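Local coordinates for alcohol dehydrogenase (Escherichia coli, PDB 5VM2), which is probably a zinc-type, NAD(P)-dependent oxidoreductase acting on CH-OH groups, though its substrate specificity is unknown, at residues A[12-16]-A[321-325]; A[59-65]-A[120-125]. All coordinates share one frame. Residues are numbered along the deposited sequence.

Interaction 1 of 2, residues A[12-16]-A[321-325]; sequences GTMKI and YRDVQ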
loop_
_atom_site.group_PDB
_atom_site.type_symbol
_atom_site.label_atom_id
_atom_site.label_comp_id
_atom_site.label_asym_id
_atom_site.label_seq_id
_atom_site.Cartn_x
_atom_site.Cartn_y
_atom_site.Cartn_z
ATOM N N GLY A 12 8.913 19.530 1.256
ATOM C CA GLY A 12 9.219 19.838 -0.122
ATOM C C GLY A 12 10.680 19.728 -0.503
ATOM O O GLY A 12 11.003 19.896 -1.685
ATOM N N THR A 13 11.571 19.436 0.445
ATOM C CA THR A 13 13.011 19.446 0.198
ATOM C C THR A 13 13.659 18.213 0.817
ATOM O O THR A 13 13.755 18.104 2.043
ATOM C CB THR A 13 13.642 20.721 0.755
ATOM O OG1 THR A 13 12.982 21.861 0.190
ATOM C CG2 THR A 13 15.126 20.774 0.419
ATOM N N MET A 14 14.113 17.298 -0.036
ATOM C CA MET A 14 14.891 16.129 0.346
ATOM C C MET A 14 16.371 16.383 0.099
ATOM O O MET A 14 16.745 17.085 -0.847
ATOM C CB MET A 14 14.468 14.902 -0.464
ATOM C CG MET A 14 12.977 14.628 -0.480
ATOM S SD MET A 14 12.404 14.024 1.114
ATOM C CE MET A 14 13.313 12.487 1.237
ATOM N N LYS A 15 17.217 15.808 0.958
ATOM C CA LYS A 15 18.601 15.554 0.574
ATOM C C LYS A 15 19.102 14.296 1.265
ATOM O O LYS A 15 18.484 13.775 2.198
ATOM C CB LYS A 15 19.550 16.724 0.880
ATOM C CG LYS A 15 18.935 18.085 0.694
ATOM C CD LYS A 15 19.893 19.020 0.008
ATOM C CE LYS A 15 19.391 20.449 0.061
ATOM N NZ LYS A 15 19.750 21.070 1.359
ATOM N N ILE A 16 20.262 13.845 0.801
ATOM C CA ILE A 16 20.894 12.614 1.251
ATOM C C ILE A 16 22.072 12.998 2.137
ATOM O O ILE A 16 23.003 13.679 1.687
ATOM C CB ILE A 16 21.347 11.750 0.062
ATOM C CG1 ILE A 16 20.148 11.411 -0.830
ATOM C CG2 ILE A 16 22.062 10.494 0.541
ATOM C CD1 ILE A 16 20.525 10.736 -2.126
ATOM N N TYR A 321 18.342 6.534 -6.741
ATOM C CA TYR A 321 18.296 7.024 -5.365
ATOM C C TYR A 321 18.867 8.437 -5.247
ATOM O O TYR A 321 18.301 9.284 -4.545
ATOM C CB TYR A 321 19.042 6.040 -4.462
ATOM C CG TYR A 321 19.346 6.518 -3.060
ATOM C CD1 TYR A 321 18.334 6.718 -2.129
ATOM C CD2 TYR A 321 20.658 6.731 -2.660
ATOM C CE1 TYR A 321 18.625 7.138 -0.840
ATOM C CE2 TYR A 321 20.959 7.148 -1.382
ATOM C CZ TYR A 321 19.943 7.352 -0.474
ATOM O OH TYR A 321 20.259 7.769 0.797
ATOM N N ARG A 322 19.976 8.720 -5.936
ATOM C CA ARG A 322 20.508 10.074 -5.803
ATOM C C ARG A 322 19.598 11.111 -6.451
ATOM O O ARG A 322 19.646 12.287 -6.074
ATOM C CB ARG A 322 21.918 10.157 -6.402
ATOM C CG ARG A 322 22.500 11.574 -6.439
ATOM C CD ARG A 322 23.892 11.609 -7.066
ATOM N NE ARG A 322 24.082 12.783 -7.919
ATOM C CZ ARG A 322 25.250 13.151 -8.439
ATOM N NH1 ARG A 322 26.342 12.442 -8.188
ATOM N NH2 ARG A 322 25.330 14.232 -9.203
ATOM N N ASP A 323 18.657 10.703 -7.306
ATOM C CA ASP A 323 17.655 11.600 -7.869
ATOM C C ASP A 323 16.373 11.642 -7.045
ATOM O O ASP A 323 15.291 11.855 -7.607
ATOM C CB ASP A 323 17.339 11.191 -9.309
ATOM C CG ASP A 323 18.557 11.240 -10.210
ATOM O OD1 ASP A 323 19.328 12.218 -10.121
ATOM O OD2 ASP A 323 18.746 10.297 -11.006
ATOM N N VAL A 324 16.469 11.459 -5.724
ATOM C CA VAL A 324 15.240 11.289 -4.949
ATOM C C VAL A 324 14.406 12.564 -4.954
ATOM O O VAL A 324 13.170 12.512 -4.949
ATOM C CB VAL A 324 15.572 10.830 -3.515
ATOM C CG1 VAL A 324 16.528 11.804 -2.840
ATOM C CG2 VAL A 324 14.299 10.674 -2.691
ATOM N N GLN A 325 15.028 13.738 -5.088
ATOM C CA GLN A 325 14.273 14.988 -5.093
ATOM C C GLN A 325 13.302 15.041 -6.264
ATOM O O GLN A 325 12.109 15.317 -6.085
ATOM C CB GLN A 325 15.235 16.175 -5.137
ATOM C CG GLN A 325 14.574 17.555 -5.074
ATOM C CD GLN A 325 13.642 17.733 -3.887
ATOM O OE1 GLN A 325 13.841 17.131 -2.833
ATOM N NE2 GLN A 325 12.616 18.553 -4.054
#
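The N-terminal beta hairpin of a medium-chain, zinc-type alcohol dehydrogenase here meets the start of a C-terminal helix: the strand that follows the hairpin turn packs against residues 321-325, which lead from strand 315-320 into helix 324-333. Y321 comes first. Its CA-to-CB bond points sideways, yet the long phenol reaches the strand and offers a flat apolar surface to I16, whose CD1 lies over one ring face, 3.9 Å from the centroid, in a CH-pi contact. A tyrosine suits this place because its far end can still be satisfied, the hydroxyl being hydrogen-bonded to S4 on the neighbouring strand 3-10. R322 contributes mainly backbone, its CA 3.7 Å from I16 CD1, while its charged side chain leads away from the strand. V324 begins the helix and turns toward the strand, where a compact branched side chain fits beside two alternate residues: its CG1 is 4.2 Å from I16 CG1 and 4.4 Å from M14 CB. The alternation of a strand sends M14 and I16 toward the helix and T13 and K15 away from it. Q325 closes the contact with a primary amide, which can donate and accept at once and so bridges the carbonyl of the turn residue G12 and the strand amide of M14. Glycine suits position 12, where the positive phi of 92° would press a CB against the preceding carbonyl O. Q325 NE2 donates to G12 O at 3.2 Å and also to E329 one helical turn on, while its OE1 accepts from M14 N at 2.8 Å.

Interaction 2 of 2, residues A[59-65]-A[120-125]; sequences QEIGLGH and NYRGAL. With MG (magnesium ion), chain C.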
loop_
_atom_site.group_PDB
_atom_site.type_symbol
_atom_site.label_atom_id
_atom_site.label_comp_id
_atom_site.label_asym_id
_atom_site.label_seq_id
_atom_site.Cartn_x
_atom_site.Cartn_y
_atom_site.Cartn_z
ATOM N N GLN A 59 15.215 16.641 14.361
ATOM C CA GLN A 59 15.168 15.221 14.054
ATOM C C GLN A 59 15.358 14.993 12.558
ATOM O O GLN A 59 14.854 15.753 11.727
ATOM C CB GLN A 59 13.834 14.638 14.522
ATOM C CG GLN A 59 13.431 13.334 13.861
ATOM C CD GLN A 59 14.141 12.139 14.456
ATOM O OE1 GLN A 59 14.231 12.003 15.679
ATOM N NE2 GLN A 59 14.652 11.264 13.598
ATOM N N GLU A 60 16.111 13.950 12.219
ATOM C CA GLU A 60 16.319 13.572 10.826
ATOM C C GLU A 60 15.131 12.731 10.375
ATOM O O GLU A 60 14.991 11.570 10.772
ATOM C CB GLU A 60 17.642 12.827 10.671
ATOM C CG GLU A 60 18.853 13.696 11.007
ATOM C CD GLU A 60 20.164 12.930 11.000
ATOM O OE1 GLU A 60 20.140 11.696 10.811
ATOM O OE2 GLU A 60 21.223 13.566 11.184
ATOM N N ILE A 61 14.271 13.322 9.551
ATOM C CA ILE A 61 12.988 12.728 9.190
ATOM C C ILE A 61 13.181 11.866 7.949
ATOM O O ILE A 61 13.330 12.383 6.839
ATOM C CB ILE A 61 11.924 13.806 8.958
ATOM C CG1 ILE A 61 11.726 14.638 10.227
ATOM C CG2 ILE A 61 10.615 13.179 8.516
ATOM C CD1 ILE A 61 10.862 15.859 10.020
ATOM N N GLY A 62 13.168 10.547 8.134
ATOM C CA GLY A 62 13.253 9.641 7.009
ATOM C C GLY A 62 11.910 9.435 6.327
ATOM O O GLY A 62 10.847 9.767 6.852
ATOM N N LEU A 63 11.970 8.874 5.121
ATOM C CA LEU A 63 10.772 8.600 4.343
ATOM C C LEU A 63 10.919 7.260 3.642
ATOM O O LEU A 63 12.033 6.805 3.359
ATOM C CB LEU A 63 10.495 9.702 3.310
ATOM C CG LEU A 63 9.947 11.024 3.846
ATOM C CD1 LEU A 63 9.724 12.001 2.704
ATOM C CD2 LEU A 63 8.659 10.802 4.626
ATOM N N GLY A 64 9.777 6.632 3.370
ATOM C CA GLY A 64 9.756 5.347 2.707
ATOM C C GLY A 64 9.377 4.210 3.630
ATOM O O GLY A 64 9.896 4.104 4.747
ATOM N N HIS A 65 8.469 3.348 3.174
ATOM C CA HIS A 65 8.083 2.176 3.954
ATOM C C HIS A 65 7.950 0.898 3.139
ATOM O O HIS A 65 8.046 -0.186 3.723
ATOM C CB HIS A 65 6.769 2.436 4.705
ATOM C CG HIS A 65 5.575 2.618 3.818
ATOM N ND1 HIS A 65 5.195 3.847 3.321
ATOM C CD2 HIS A 65 4.663 1.729 3.358
ATOM C CE1 HIS A 65 4.107 3.705 2.586
ATOM N NE2 HIS A 65 3.762 2.430 2.592
ATOM N N ASN A 120 9.915 7.275 15.605
ATOM C CA ASN A 120 11.304 7.115 15.192
ATOM C C ASN A 120 11.601 7.677 13.812
ATOM O O ASN A 120 12.697 8.198 13.592
ATOM C CB ASN A 120 11.669 5.628 15.231
ATOM C CG ASN A 120 11.204 4.948 16.514
ATOM O OD1 ASN A 120 11.348 5.495 17.606
ATOM N ND2 ASN A 120 10.619 3.759 16.379
ATOM N N TYR A 121 10.630 7.761 12.901
ATOM C CA TYR A 121 10.814 8.370 11.581
ATOM C C TYR A 121 11.944 7.709 10.794
ATOM O O TYR A 121 12.640 8.370 10.017
ATOM C CB TYR A 121 11.054 9.879 11.688
ATOM C CG TYR A 121 10.042 10.617 12.536
ATOM C CD1 TYR A 121 10.358 11.027 13.825
ATOM C CD2 TYR A 121 8.774 10.909 12.047
ATOM C CE1 TYR A 121 9.438 11.707 14.605
ATOM C CE2 TYR A 121 7.848 11.586 12.818
ATOM C CZ TYR A 121 8.187 11.988 14.095
ATOM O OH TYR A 121 7.269 12.657 14.873
ATOM N N ARG A 122 12.143 6.408 10.998
ATOM C CA ARG A 122 13.123 5.656 10.225
ATOM C C ARG A 122 12.593 5.422 8.817
ATOM O O ARG A 122 11.565 4.762 8.640
ATOM C CB ARG A 122 13.417 4.316 10.888
ATOM C CG ARG A 122 14.031 4.370 12.271
ATOM C CD ARG A 122 13.994 2.981 12.922
ATOM N NE ARG A 122 14.551 1.934 12.062
ATOM C CZ ARG A 122 13.827 1.091 11.327
ATOM N NH1 ARG A 122 12.501 1.166 11.332
ATOM N NH2 ARG A 122 14.429 0.177 10.577
ATOM N N GLY A 123 13.297 5.944 7.815
ATOM C CA GLY A 123 12.875 5.787 6.438
ATOM C C GLY A 123 13.527 4.596 5.756
ATOM O O GLY A 123 14.645 4.204 6.081
ATOM N N ALA A 124 12.800 4.017 4.795
ATOM C CA ALA A 124 13.364 2.947 3.983
ATOM C C ALA A 124 14.372 3.471 2.970
ATOM O O ALA A 124 15.177 2.691 2.450
ATOM C CB ALA A 124 12.250 2.184 3.268
ATOM N N LEU A 125 14.343 4.772 2.679
ATOM C CA LEU A 125 15.292 5.398 1.758
ATOM C C LEU A 125 16.648 5.510 2.451
ATOM O O LEU A 125 17.018 6.541 3.019
ATOM C CB LEU A 125 14.778 6.757 1.298
ATOM C CG LEU A 125 13.532 6.685 0.412
ATOM C CD1 LEU A 125 12.911 8.061 0.226
ATOM C CD2 LEU A 125 13.879 6.067 -0.931
HETATM MG MG MG C . 2.487 1.264 0.995
HETATM O O HOH W 1 15.196 8.025 4.911
HETATM O O HOH W 2 0.621 1.555 0.717
#
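Two glycines, G62 and G123, bring their CA atoms within 3.9 Å, so close that a CB on either would clash with the opposite backbone. This crossing joins two irregular loops of the GroES-like domain, one leading into strand 67-74 and the other into strand 128-132. Main-chain hydrogen bonds hold it: G62 N donates to Y121 O (2.9 Å), L125 N to L63 O (3.2 Å) and A124 N to G64 O (2.9 Å). At G64 the positive phi would jam a CB against the carbonyl O of L63 and press it on A124, whose small methyl fits. L63, between G62 and G64, directs its CA-to-CB bond away, so a large side chain fits; its CB still meets L125 CD1 at 4.2 Å. Y121 lays its ring beside Q59, with CD1 3.8 Å from Q59 CG, and its hydroxyl reaches I52 O. Water 1 accepts a weak hydrogen bond from L63 N and donates to L125 O. The 59-65 loop delivers H65 to the bound magnesium, which E66 and E152 also ligate, probably at the site that holds the catalytic zinc in relatives. H65 NE2 sits 2.4 Å from MG, and water 2 lies 1.9 Å from the ion.

Interaction 2 is nested in sequence within the long loop closed by interaction 1: residues 59-65 and 120-125 both fall between 12-16 and 321-325. In space the two centres are 13 Å apart and the contacts touch, M14 SD lying 3.7 Å from L63 CD1 and V324 CG2 4.2 Å from L125 CD1. Strand 3-10 links them further, since its A6 meets M14 and Y321 of the first and L125 of the second. The N-terminal hairpin lies partly between the C-terminal helix 324-333 and the glycine-rich loop crossing, while V324 reaches L125 directly, so that both chain ends pack onto the GroES-like domain beside the loop carrying the magnesium ligand H65.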